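PDB 6PWI: putative hyaluronoglucosaminidase from Clostridium perfringens, which belongs to glycoside hydrolase family 84 and probably acts as a hexosaminidase, this chain being the part of a longer protein that contains the likely catalytic barrel. Local coordinates for residues 359-364 with 388-393; 375-380 with 415-420. All coordinates share one frame; numbering follows the deposited sequence.

Interaction 1: residues 359-364 with 388-393; sequences DIMWTG and FMWLNW. With EDO (1,2-ethanediol), chain H.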
ATOM      1  N   ASP A 359       1.661  19.509   5.652  1.00 26.46           N
ATOM      2  CA  ASP A 359       1.421  18.240   6.320  1.00 27.38           C
ATOM      3  C   ASP A 359       2.730  17.682   6.875  1.00 25.60           C
ATOM      4  O   ASP A 359       3.601  17.258   6.119  1.00 25.55           O
ATOM      5  CB  ASP A 359       0.720  17.263   5.375  1.00 29.97           C
ATOM      6  CG  ASP A 359      -0.524  17.893   4.776  1.00 33.52           C
ATOM      7  OD1 ASP A 359      -1.400  18.313   5.570  1.00 34.59           O
ATOM      8  OD2 ASP A 359      -0.583  18.018   3.526  1.00 35.04           O
ATOM      9  N   ILE A 360       2.852  17.694   8.207  1.00 23.72           N
ATOM     10  CA  ILE A 360       4.051  17.227   8.883  1.00 22.09           C
ATOM     11  C   ILE A 360       3.877  15.746   9.232  1.00 22.18           C
ATOM     12  O   ILE A 360       2.830  15.338   9.734  1.00 22.83           O
ATOM     13  CB  ILE A 360       4.322  18.107  10.118  1.00 20.61           C
ATOM     14  CG1 ILE A 360       4.628  19.550   9.704  1.00 19.71           C
ATOM     15  CG2 ILE A 360       5.424  17.502  10.976  1.00 20.08           C
ATOM     16  CD1 ILE A 360       4.307  20.596  10.751  1.00 19.23           C
ATOM     17  N   MET A 361       4.913  14.949   8.951  1.00 21.50           N
ATOM     18  CA  MET A 361       4.830  13.502   9.071  1.00 21.30           C
ATOM     19  C   MET A 361       5.368  13.046  10.427  1.00 20.60           C
ATOM     20  O   MET A 361       5.994  13.818  11.152  1.00 20.57           O
ATOM     21  CB  MET A 361       5.604  12.802   7.954  1.00 22.64           C
ATOM     22  CG  MET A 361       5.123  13.183   6.578  1.00 25.13           C
ATOM     23  SD  MET A 361       5.552  11.930   5.355  1.00 27.13           S
ATOM     24  CE  MET A 361       4.226  10.752   5.621  1.00 25.51           C
ATOM     25  N   TRP A 362       5.120  11.768  10.734  1.00 19.27           N
ATOM     26  CA  TRP A 362       5.304  11.188  12.053  1.00 18.50           C
ATOM     27  C   TRP A 362       5.275   9.675  11.886  1.00 18.46           C
ATOM     28  O   TRP A 362       4.440   9.169  11.135  1.00 18.09           O
ATOM     29  CB  TRP A 362       4.148  11.648  12.944  1.00 17.87           C
ATOM     30  CG  TRP A 362       4.251  11.357  14.410  1.00 17.60           C
ATOM     31  CD1 TRP A 362       3.451  10.526  15.146  1.00 17.44           C
ATOM     32  CD2 TRP A 362       5.160  11.966  15.341  1.00 17.29           C
ATOM     33  NE1 TRP A 362       3.811  10.565  16.468  1.00 17.18           N
ATOM     34  CE2 TRP A 362       4.860  11.434  16.614  1.00 17.02           C
ATOM     35  CE3 TRP A 362       6.196  12.898  15.217  1.00 17.34           C
ATOM     36  CZ2 TRP A 362       5.564  11.807  17.754  1.00 17.08           C
ATOM     37  CZ3 TRP A 362       6.894  13.264  16.345  1.00 17.51           C
ATOM     38  CH2 TRP A 362       6.574  12.728  17.593  1.00 17.53           C
ATOM     39  N   THR A 363       6.174   8.963  12.576  1.00 18.49           N
ATOM     40  CA  THR A 363       6.188   7.515  12.434  1.00 19.27           C
ATOM     41  C   THR A 363       5.558   6.848  13.652  1.00 20.29           C
ATOM     42  O   THR A 363       5.380   5.631  13.646  1.00 21.79           O
ATOM     43  CB  THR A 363       7.579   6.953  12.110  1.00 18.91           C
ATOM     44  OG1 THR A 363       8.357   6.981  13.307  1.00 18.61           O
ATOM     45  CG2 THR A 363       8.269   7.692  10.984  1.00 18.18           C
ATOM     46  N   GLY A 364       5.235   7.646  14.682  1.00 20.82           N
ATOM     47  CA  GLY A 364       4.605   7.148  15.899  1.00 21.59           C
ATOM     48  C   GLY A 364       5.471   7.349  17.146  1.00 22.97           C
ATOM     49  O   GLY A 364       6.263   8.291  17.227  1.00 21.52           O
ATOM     50  N   PHE A 388       0.544  13.472   9.780  1.00 24.44           N
ATOM     51  CA  PHE A 388       0.486  12.621   8.606  1.00 25.08           C
ATOM     52  C   PHE A 388       1.390  11.420   8.891  1.00 25.77           C
ATOM     53  O   PHE A 388       2.595  11.580   9.077  1.00 26.26           O
ATOM     54  CB  PHE A 388       0.855  13.448   7.366  1.00 24.59           C
ATOM     55  CG  PHE A 388       0.956  12.721   6.045  1.00 24.24           C
ATOM     56  CD1 PHE A 388       0.300  11.515   5.823  1.00 24.56           C
ATOM     57  CD2 PHE A 388       1.685  13.270   5.000  1.00 24.39           C
ATOM     58  CE1 PHE A 388       0.394  10.860   4.602  1.00 24.48           C
ATOM     59  CE2 PHE A 388       1.769  12.623   3.775  1.00 25.18           C
ATOM     60  CZ  PHE A 388       1.131  11.416   3.581  1.00 25.30           C
ATOM     61  N   MET A 389       0.786  10.228   8.964  1.00 25.72           N
ATOM     62  CA  MET A 389       1.460   9.041   9.462  1.00 26.06           C
ATOM     63  C   MET A 389       2.341   8.444   8.366  1.00 25.44           C
ATOM     64  O   MET A 389       1.873   8.194   7.255  1.00 26.45           O
ATOM     65  CB  MET A 389       0.427   8.005   9.919  1.00 28.41           C
ATOM     66  CG  MET A 389       0.996   6.618  10.142  1.00 29.88           C
ATOM     67  SD  MET A 389       1.745   6.514  11.769  1.00 35.67           S
ATOM     68  CE  MET A 389       2.114   4.763  11.874  1.00 34.11           C
ATOM     69  N   TRP A 390       3.623   8.243   8.697  1.00 23.49           N
ATOM     70  CA  TRP A 390       4.557   7.444   7.920  1.00 22.29           C
ATOM     71  C   TRP A 390       4.662   6.075   8.592  1.00 21.41           C
ATOM     72  O   TRP A 390       5.193   5.971   9.701  1.00 20.34           O
ATOM     73  CB  TRP A 390       5.912   8.169   7.857  1.00 23.56           C
ATOM     74  CG  TRP A 390       7.086   7.429   7.274  1.00 25.24           C
ATOM     75  CD1 TRP A 390       7.386   6.097   7.388  1.00 25.18           C
ATOM     76  CD2 TRP A 390       8.174   8.010   6.524  1.00 25.55           C
ATOM     77  NE1 TRP A 390       8.555   5.806   6.734  1.00 25.03           N
ATOM     78  CE2 TRP A 390       9.064   6.960   6.196  1.00 25.51           C
ATOM     79  CE3 TRP A 390       8.471   9.307   6.082  1.00 25.35           C
ATOM     80  CZ2 TRP A 390      10.229   7.173   5.457  1.00 26.06           C
ATOM     81  CZ3 TRP A 390       9.629   9.516   5.360  1.00 26.07           C
ATOM     82  CH2 TRP A 390      10.497   8.464   5.054  1.00 25.83           C
ATOM     83  N   LEU A 391       4.121   5.037   7.935  1.00 19.58           N
ATOM     84  CA  LEU A 391       4.087   3.707   8.523  1.00 18.73           C
ATOM     85  C   LEU A 391       5.279   2.883   8.044  1.00 18.66           C
ATOM     86  O   LEU A 391       5.387   2.555   6.865  1.00 18.34           O
ATOM     87  CB  LEU A 391       2.765   3.017   8.176  1.00 18.14           C
ATOM     88  CG  LEU A 391       2.601   1.620   8.772  1.00 18.00           C
ATOM     89  CD1 LEU A 391       2.567   1.675  10.287  1.00 18.23           C
ATOM     90  CD2 LEU A 391       1.350   0.941   8.243  1.00 17.44           C
ATOM     91  N   ASN A 392       6.154   2.535   8.991  1.00 18.59           N
ATOM     92  CA  ASN A 392       7.330   1.732   8.706  1.00 18.90           C
ATOM     93  C   ASN A 392       6.964   0.248   8.706  1.00 19.53           C
ATOM     94  O   ASN A 392       7.479  -0.525   9.513  1.00 20.20           O
ATOM     95  CB  ASN A 392       8.475   2.063   9.666  1.00 19.05           C
ATOM     96  CG  ASN A 392       9.338   3.193   9.149  1.00 19.60           C
ATOM     97  OD1 ASN A 392       9.607   3.266   7.951  1.00 19.81           O
ATOM     98  ND2 ASN A 392       9.762   4.084  10.033  1.00 19.48           N
ATOM     99  N   TRP A 393       6.058  -0.125   7.798  1.00 19.29           N
ATOM    100  CA  TRP A 393       5.710  -1.500   7.484  1.00 19.84           C
ATOM    101  C   TRP A 393       5.126  -1.492   6.078  1.00 21.16           C
ATOM    102  O   TRP A 393       4.304  -0.630   5.772  1.00 21.77           O
ATOM    103  CB  TRP A 393       4.690  -2.059   8.486  1.00 19.56           C
ATOM    104  CG  TRP A 393       4.127  -3.393   8.098  1.00 19.23           C
ATOM    105  CD1 TRP A 393       4.692  -4.619   8.311  1.00 19.64           C
ATOM    106  CD2 TRP A 393       2.887  -3.648   7.415  1.00 18.82           C
ATOM    107  NE1 TRP A 393       3.895  -5.616   7.811  1.00 19.18           N
ATOM    108  CE2 TRP A 393       2.775  -5.050   7.259  1.00 19.13           C
ATOM    109  CE3 TRP A 393       1.855  -2.836   6.933  1.00 18.33           C
ATOM    110  CZ2 TRP A 393       1.675  -5.651   6.640  1.00 19.07           C
ATOM    111  CZ3 TRP A 393       0.771  -3.429   6.322  1.00 18.46           C
ATOM    112  CH2 TRP A 393       0.681  -4.815   6.179  1.00 18.76           C
TER
HETATM  113  C1  EDO H 706      11.906   9.108   8.744  1.00 38.62           C
HETATM  114  O1  EDO H 706      12.948   9.199   7.780  1.00 38.35           O
HETATM  115  C2  EDO H 706      11.058   7.889   8.632  1.00 40.13           C
HETATM  116  O2  EDO H 706      11.696   6.618   8.826  1.00 41.07           O
HETATM  117  O   HOH W   1       5.601   3.217  11.736  1.00 23.06           O

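Interaction 2: residues 375-380 with 415-420; sequences TFEFFE and VTNFKG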
ATOM      1  N   THR A 375      -0.328   8.344  20.309  1.00 24.26           N
ATOM      2  CA  THR A 375       0.782   8.946  19.587  1.00 23.51           C
ATOM      3  C   THR A 375       0.331  10.203  18.834  1.00 23.08           C
ATOM      4  O   THR A 375       1.094  11.164  18.722  1.00 22.45           O
ATOM      5  CB  THR A 375       1.519   7.928  18.704  1.00 23.30           C
ATOM      6  OG1 THR A 375       2.827   8.461  18.502  1.00 23.59           O
ATOM      7  CG2 THR A 375       0.863   7.666  17.366  1.00 22.13           C
ATOM      8  N   PHE A 376      -0.905  10.187  18.321  1.00 22.36           N
ATOM      9  CA  PHE A 376      -1.425  11.316  17.568  1.00 22.68           C
ATOM     10  C   PHE A 376      -1.823  12.448  18.511  1.00 23.98           C
ATOM     11  O   PHE A 376      -1.641  13.616  18.172  1.00 24.68           O
ATOM     12  CB  PHE A 376      -2.518  10.878  16.588  1.00 21.63           C
ATOM     13  CG  PHE A 376      -2.008   9.993  15.478  1.00 20.84           C
ATOM     14  CD1 PHE A 376      -0.806  10.274  14.840  1.00 20.05           C
ATOM     15  CD2 PHE A 376      -2.723   8.879  15.066  1.00 20.24           C
ATOM     16  CE1 PHE A 376      -0.324   9.450  13.833  1.00 19.37           C
ATOM     17  CE2 PHE A 376      -2.246   8.069  14.043  1.00 19.83           C
ATOM     18  CZ  PHE A 376      -1.042   8.349  13.438  1.00 18.94           C
ATOM     19  N   GLU A 377      -2.336  12.097  19.700  1.00 25.79           N
ATOM     20  CA  GLU A 377      -2.636  13.090  20.725  1.00 26.94           C
ATOM     21  C   GLU A 377      -1.352  13.826  21.104  1.00 25.35           C
ATOM     22  O   GLU A 377      -1.355  15.043  21.289  1.00 24.66           O
ATOM     23  CB  GLU A 377      -3.238  12.448  21.979  1.00 30.02           C
ATOM     24  CG  GLU A 377      -4.712  12.101  21.872  1.00 34.64           C
ATOM     25  CD  GLU A 377      -5.256  11.158  22.943  1.00 40.26           C
ATOM     26  OE1 GLU A 377      -4.509  10.824  23.902  1.00 41.95           O
ATOM     27  OE2 GLU A 377      -6.437  10.755  22.825  1.00 42.93           O
ATOM     28  N   PHE A 378      -0.258  13.065  21.229  1.00 23.93           N
ATOM     29  CA  PHE A 378       1.018  13.644  21.608  1.00 23.01           C
ATOM     30  C   PHE A 378       1.477  14.617  20.522  1.00 23.26           C
ATOM     31  O   PHE A 378       1.855  15.751  20.821  1.00 22.47           O
ATOM     32  CB  PHE A 378       2.080  12.573  21.881  1.00 21.51           C
ATOM     33  CG  PHE A 378       3.459  13.163  22.053  1.00 21.01           C
ATOM     34  CD1 PHE A 378       3.903  13.581  23.296  1.00 20.94           C
ATOM     35  CD2 PHE A 378       4.288  13.369  20.961  1.00 20.12           C
ATOM     36  CE1 PHE A 378       5.156  14.155  23.452  1.00 20.51           C
ATOM     37  CE2 PHE A 378       5.538  13.946  21.116  1.00 20.24           C
ATOM     38  CZ  PHE A 378       5.974  14.335  22.361  1.00 20.25           C
ATOM     39  N   PHE A 379       1.449  14.142  19.268  1.00 23.20           N
ATOM     40  CA  PHE A 379       1.898  14.927  18.131  1.00 23.52           C
ATOM     41  C   PHE A 379       1.123  16.239  18.070  1.00 24.78           C
ATOM     42  O   PHE A 379       1.717  17.296  17.866  1.00 24.70           O
ATOM     43  CB  PHE A 379       1.737  14.149  16.821  1.00 22.64           C
ATOM     44  CG  PHE A 379       2.200  14.912  15.604  1.00 22.32           C
ATOM     45  CD1 PHE A 379       3.480  14.732  15.099  1.00 21.99           C
ATOM     46  CD2 PHE A 379       1.369  15.831  14.979  1.00 21.30           C
ATOM     47  CE1 PHE A 379       3.911  15.439  13.987  1.00 21.58           C
ATOM     48  CE2 PHE A 379       1.803  16.546  13.875  1.00 20.57           C
ATOM     49  CZ  PHE A 379       3.070  16.345  13.378  1.00 21.24           C
ATOM     50  N   GLU A 380      -0.202  16.152  18.248  1.00 26.24           N
ATOM     51  CA  GLU A 380      -1.071  17.312  18.145  1.00 28.70           C
ATOM     52  C   GLU A 380      -0.744  18.320  19.248  1.00 27.57           C
ATOM     53  O   GLU A 380      -0.645  19.515  18.981  1.00 29.19           O
ATOM     54  CB  GLU A 380      -2.549  16.907  18.128  1.00 31.90           C
ATOM     55  CG  GLU A 380      -3.478  18.080  17.850  1.00 34.66           C
ATOM     56  CD  GLU A 380      -4.910  17.770  17.444  1.00 39.41           C
ATOM     57  OE1 GLU A 380      -5.249  16.576  17.261  1.00 43.46           O
ATOM     58  OE2 GLU A 380      -5.690  18.731  17.303  1.00 41.71           O
ATOM     59  N   VAL A 415      -8.949   4.770  15.467  1.00 26.08           N
ATOM     60  CA  VAL A 415      -8.154   5.986  15.568  1.00 26.45           C
ATOM     61  C   VAL A 415      -8.630   6.993  14.522  1.00 26.99           C
ATOM     62  O   VAL A 415      -8.724   6.663  13.343  1.00 27.85           O
ATOM     63  CB  VAL A 415      -6.648   5.700  15.418  1.00 25.35           C
ATOM     64  CG1 VAL A 415      -5.830   6.983  15.478  1.00 24.81           C
ATOM     65  CG2 VAL A 415      -6.160   4.710  16.458  1.00 24.59           C
ATOM     66  N   THR A 416      -8.862   8.238  14.954  1.00 28.72           N
ATOM     67  CA  THR A 416      -9.569   9.206  14.125  1.00 31.65           C
ATOM     68  C   THR A 416      -8.762  10.491  13.907  1.00 31.90           C
ATOM     69  O   THR A 416      -9.137  11.317  13.080  1.00 33.96           O
ATOM     70  CB  THR A 416     -10.934   9.551  14.746  1.00 32.35           C
ATOM     71  OG1 THR A 416     -10.704  10.110  16.042  1.00 33.35           O
ATOM     72  CG2 THR A 416     -11.855   8.357  14.876  1.00 31.95           C
ATOM     73  N   ASN A 417      -7.662  10.677  14.643  1.00 32.37           N
ATOM     74  CA  ASN A 417      -7.121  12.019  14.823  1.00 33.33           C
ATOM     75  C   ASN A 417      -5.857  12.245  13.986  1.00 32.68           C
ATOM     76  O   ASN A 417      -4.832  12.694  14.509  1.00 32.61           O
ATOM     77  CB  ASN A 417      -6.899  12.330  16.310  1.00 35.11           C
ATOM     78  CG  ASN A 417      -6.070  11.285  17.034  1.00 36.91           C
ATOM     79  OD1 ASN A 417      -5.981  10.135  16.598  1.00 37.25           O
ATOM     80  ND2 ASN A 417      -5.459  11.672  18.146  1.00 36.56           N
ATOM     81  N   PHE A 418      -5.933  11.964  12.679  1.00 29.41           N
ATOM     82  CA  PHE A 418      -4.765  12.108  11.823  1.00 27.68           C
ATOM     83  C   PHE A 418      -5.191  12.283  10.368  1.00 26.17           C
ATOM     84  O   PHE A 418      -6.315  11.937  10.010  1.00 25.99           O
ATOM     85  CB  PHE A 418      -3.760  10.971  12.053  1.00 26.42           C
ATOM     86  CG  PHE A 418      -4.174   9.620  11.530  1.00 25.59           C
ATOM     87  CD1 PHE A 418      -3.497   9.036  10.474  1.00 24.98           C
ATOM     88  CD2 PHE A 418      -5.245   8.938  12.085  1.00 25.28           C
ATOM     89  CE1 PHE A 418      -3.877   7.794   9.989  1.00 25.30           C
ATOM     90  CE2 PHE A 418      -5.621   7.694  11.601  1.00 25.89           C
ATOM     91  CZ  PHE A 418      -4.934   7.122  10.555  1.00 25.43           C
ATOM     92  N   LYS A 419      -4.259  12.797   9.553  1.00 24.56           N
ATOM     93  CA  LYS A 419      -4.535  13.372   8.246  1.00 24.24           C
ATOM     94  C   LYS A 419      -4.467  12.312   7.149  1.00 23.54           C
ATOM     95  O   LYS A 419      -4.935  12.542   6.038  1.00 23.93           O
ATOM     96  CB  LYS A 419      -3.508  14.463   7.921  1.00 26.08           C
ATOM     97  CG  LYS A 419      -3.635  15.751   8.719  1.00 28.51           C
ATOM     98  CD  LYS A 419      -2.723  16.862   8.236  1.00 30.56           C
ATOM     99  CE  LYS A 419      -3.327  18.240   8.442  1.00 32.78           C
ATOM    100  NZ  LYS A 419      -2.305  19.307   8.304  1.00 38.42           N
ATOM    101  N   GLY A 420      -3.859  11.159   7.447  1.00 22.62           N
ATOM    102  CA  GLY A 420      -3.665  10.133   6.437  1.00 21.00           C
ATOM    103  C   GLY A 420      -2.418   9.298   6.695  1.00 20.26           C
ATOM    104  O   GLY A 420      -1.722   9.497   7.686  1.00 19.75           O
TER
HETATM  105  O   HOH W   2      -2.242  14.028  15.303  1.00 23.72           O
HETATM  106  O   HOH W   3      -5.309  14.487  18.833  1.00 37.37           O

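Interaction 1: residues 359-364 with 388-393
I360, M361 and W362 run beside F388, M389 and W390 as the sixth and seventh strands of the (beta/alpha)8 (TIM) barrel, parallel neighbours with axes 35° apart and M361 and W362 in register with F388 and M389. Two backbone hydrogen bonds define the pairing: F388 N gives to I360 O at 3.0 Å and W390 N to W362 O at 2.7 Å. Just past the strand ends a water carries the link on, in hydrogen-bonding geometry with T363 O at 3.1 Å and accepting from N392 N.

M361 and F388 lie side by side on one face, pointing the same way. A bend at the last torsion of M361 (chi3 82°) lays CE over the centre of the F388 ring, 3.5 Å from its centroid and only 10° off the normal. SD approaches the same ring obliquely, a Met-aromatic contact, and meets W390 CE3 at 4.0 Å. I328, V330 and V422 complete this apolar layer, whereas W362 and M389 turn to the opposite face, against helix 373-383.

Over one face of the W390 indole lie T363 CG2, 4.2 Å from the centroid of the five-membered ring, and ethanediol C2, 3.3 Å from W390 CE2. The indole is tethered by W390 NE1, which donates to N392 OD1 at 3.0 Å from above the carbonyl plane; N424 also donates to that oxygen, and N392 ND2 is bound by I367 O.

The chemistry thus changes along the strand pair, from sulfur and aromatic packing inside the barrel to a partly exposed indole with polar neighbours at its C-terminal end. A small diol resting there, probably from the crystallisation liquor, is consistent with a pocket at the barrel mouth.

Interaction 2: residues 375-380 with 415-420
F376 of helix 373-383 meets F418, on the chain leading into barrel strand 418-423, in an offset stack whose ring planes are 11° apart and whose centroids are separated by 4.6 Å. The offset puts F418 CB, rather than its ring, over the middle of the F376 ring, 3.7 Å from that centroid. F376 CE2 in turn lies over the rim of the F418 ring, nearest CG at 3.5 Å. V415 CG1 closes the F376 ring at its edge, in plane, 3.7 Å from CD2. T375 CG2, from the residue just before F376 in the helix, lies over the opposite face, and this sandwich is the dense part of the contact. R446 adds a cation-pi contact with F418 and a hydrogen bond from NH2 to F418 O.

N417, itself buried, forms the border; the exposed E377 and partly exposed E380 make up the solvent side. With its CG placed between the backbone N and the carbonyl carbon (chi1 53°), the N417 amide is folded against the helix, and ND2 comes to 3.4 Å from F376 CB. The amide and the carboxylate of E377 stand at 71° to each other, and E377 touches N417 lightly, through CG.

Here water does the joining. One molecule donates to both F376 O and N417 O, at 3.0 Å each; a second accepts from N417 ND2 at 2.9 Å and donates to E380 OE1 at 2.6 Å.

The helix is therefore seated on the outer side of the barrel by aromatic overlap, while F376 O and E380 reach N417, in the loop before the strand, through two waters. Those waters and, weakly, Q373 O give the buried N417 amide and carbonyl their polar partners, at the border between the stack and the exposed E377.

How the interactions relate
Interaction 1 is the pairing within the beta-alpha-beta unit formed by strand 359-362, helix 373-383 and strand 387-391; interaction 2 packs that unit's helix against the chain entering the eighth and last strand of the TIM barrel, 418-423. Their centres are 10 Å apart and their segments alternate along the chain. Direct links join them: M389 N lies 2.9 Å from G420 O, a probable hydrogen bond between neighbouring strands, and D359 OD1 forms a salt bridge with K419 NZ at 3.0 Å. F376 also touches both W362 and M389. The W390 side chain in interaction 1 is about 10 Å from that of D299, the predicted proton donor, whereas interaction 2 lies away from that site.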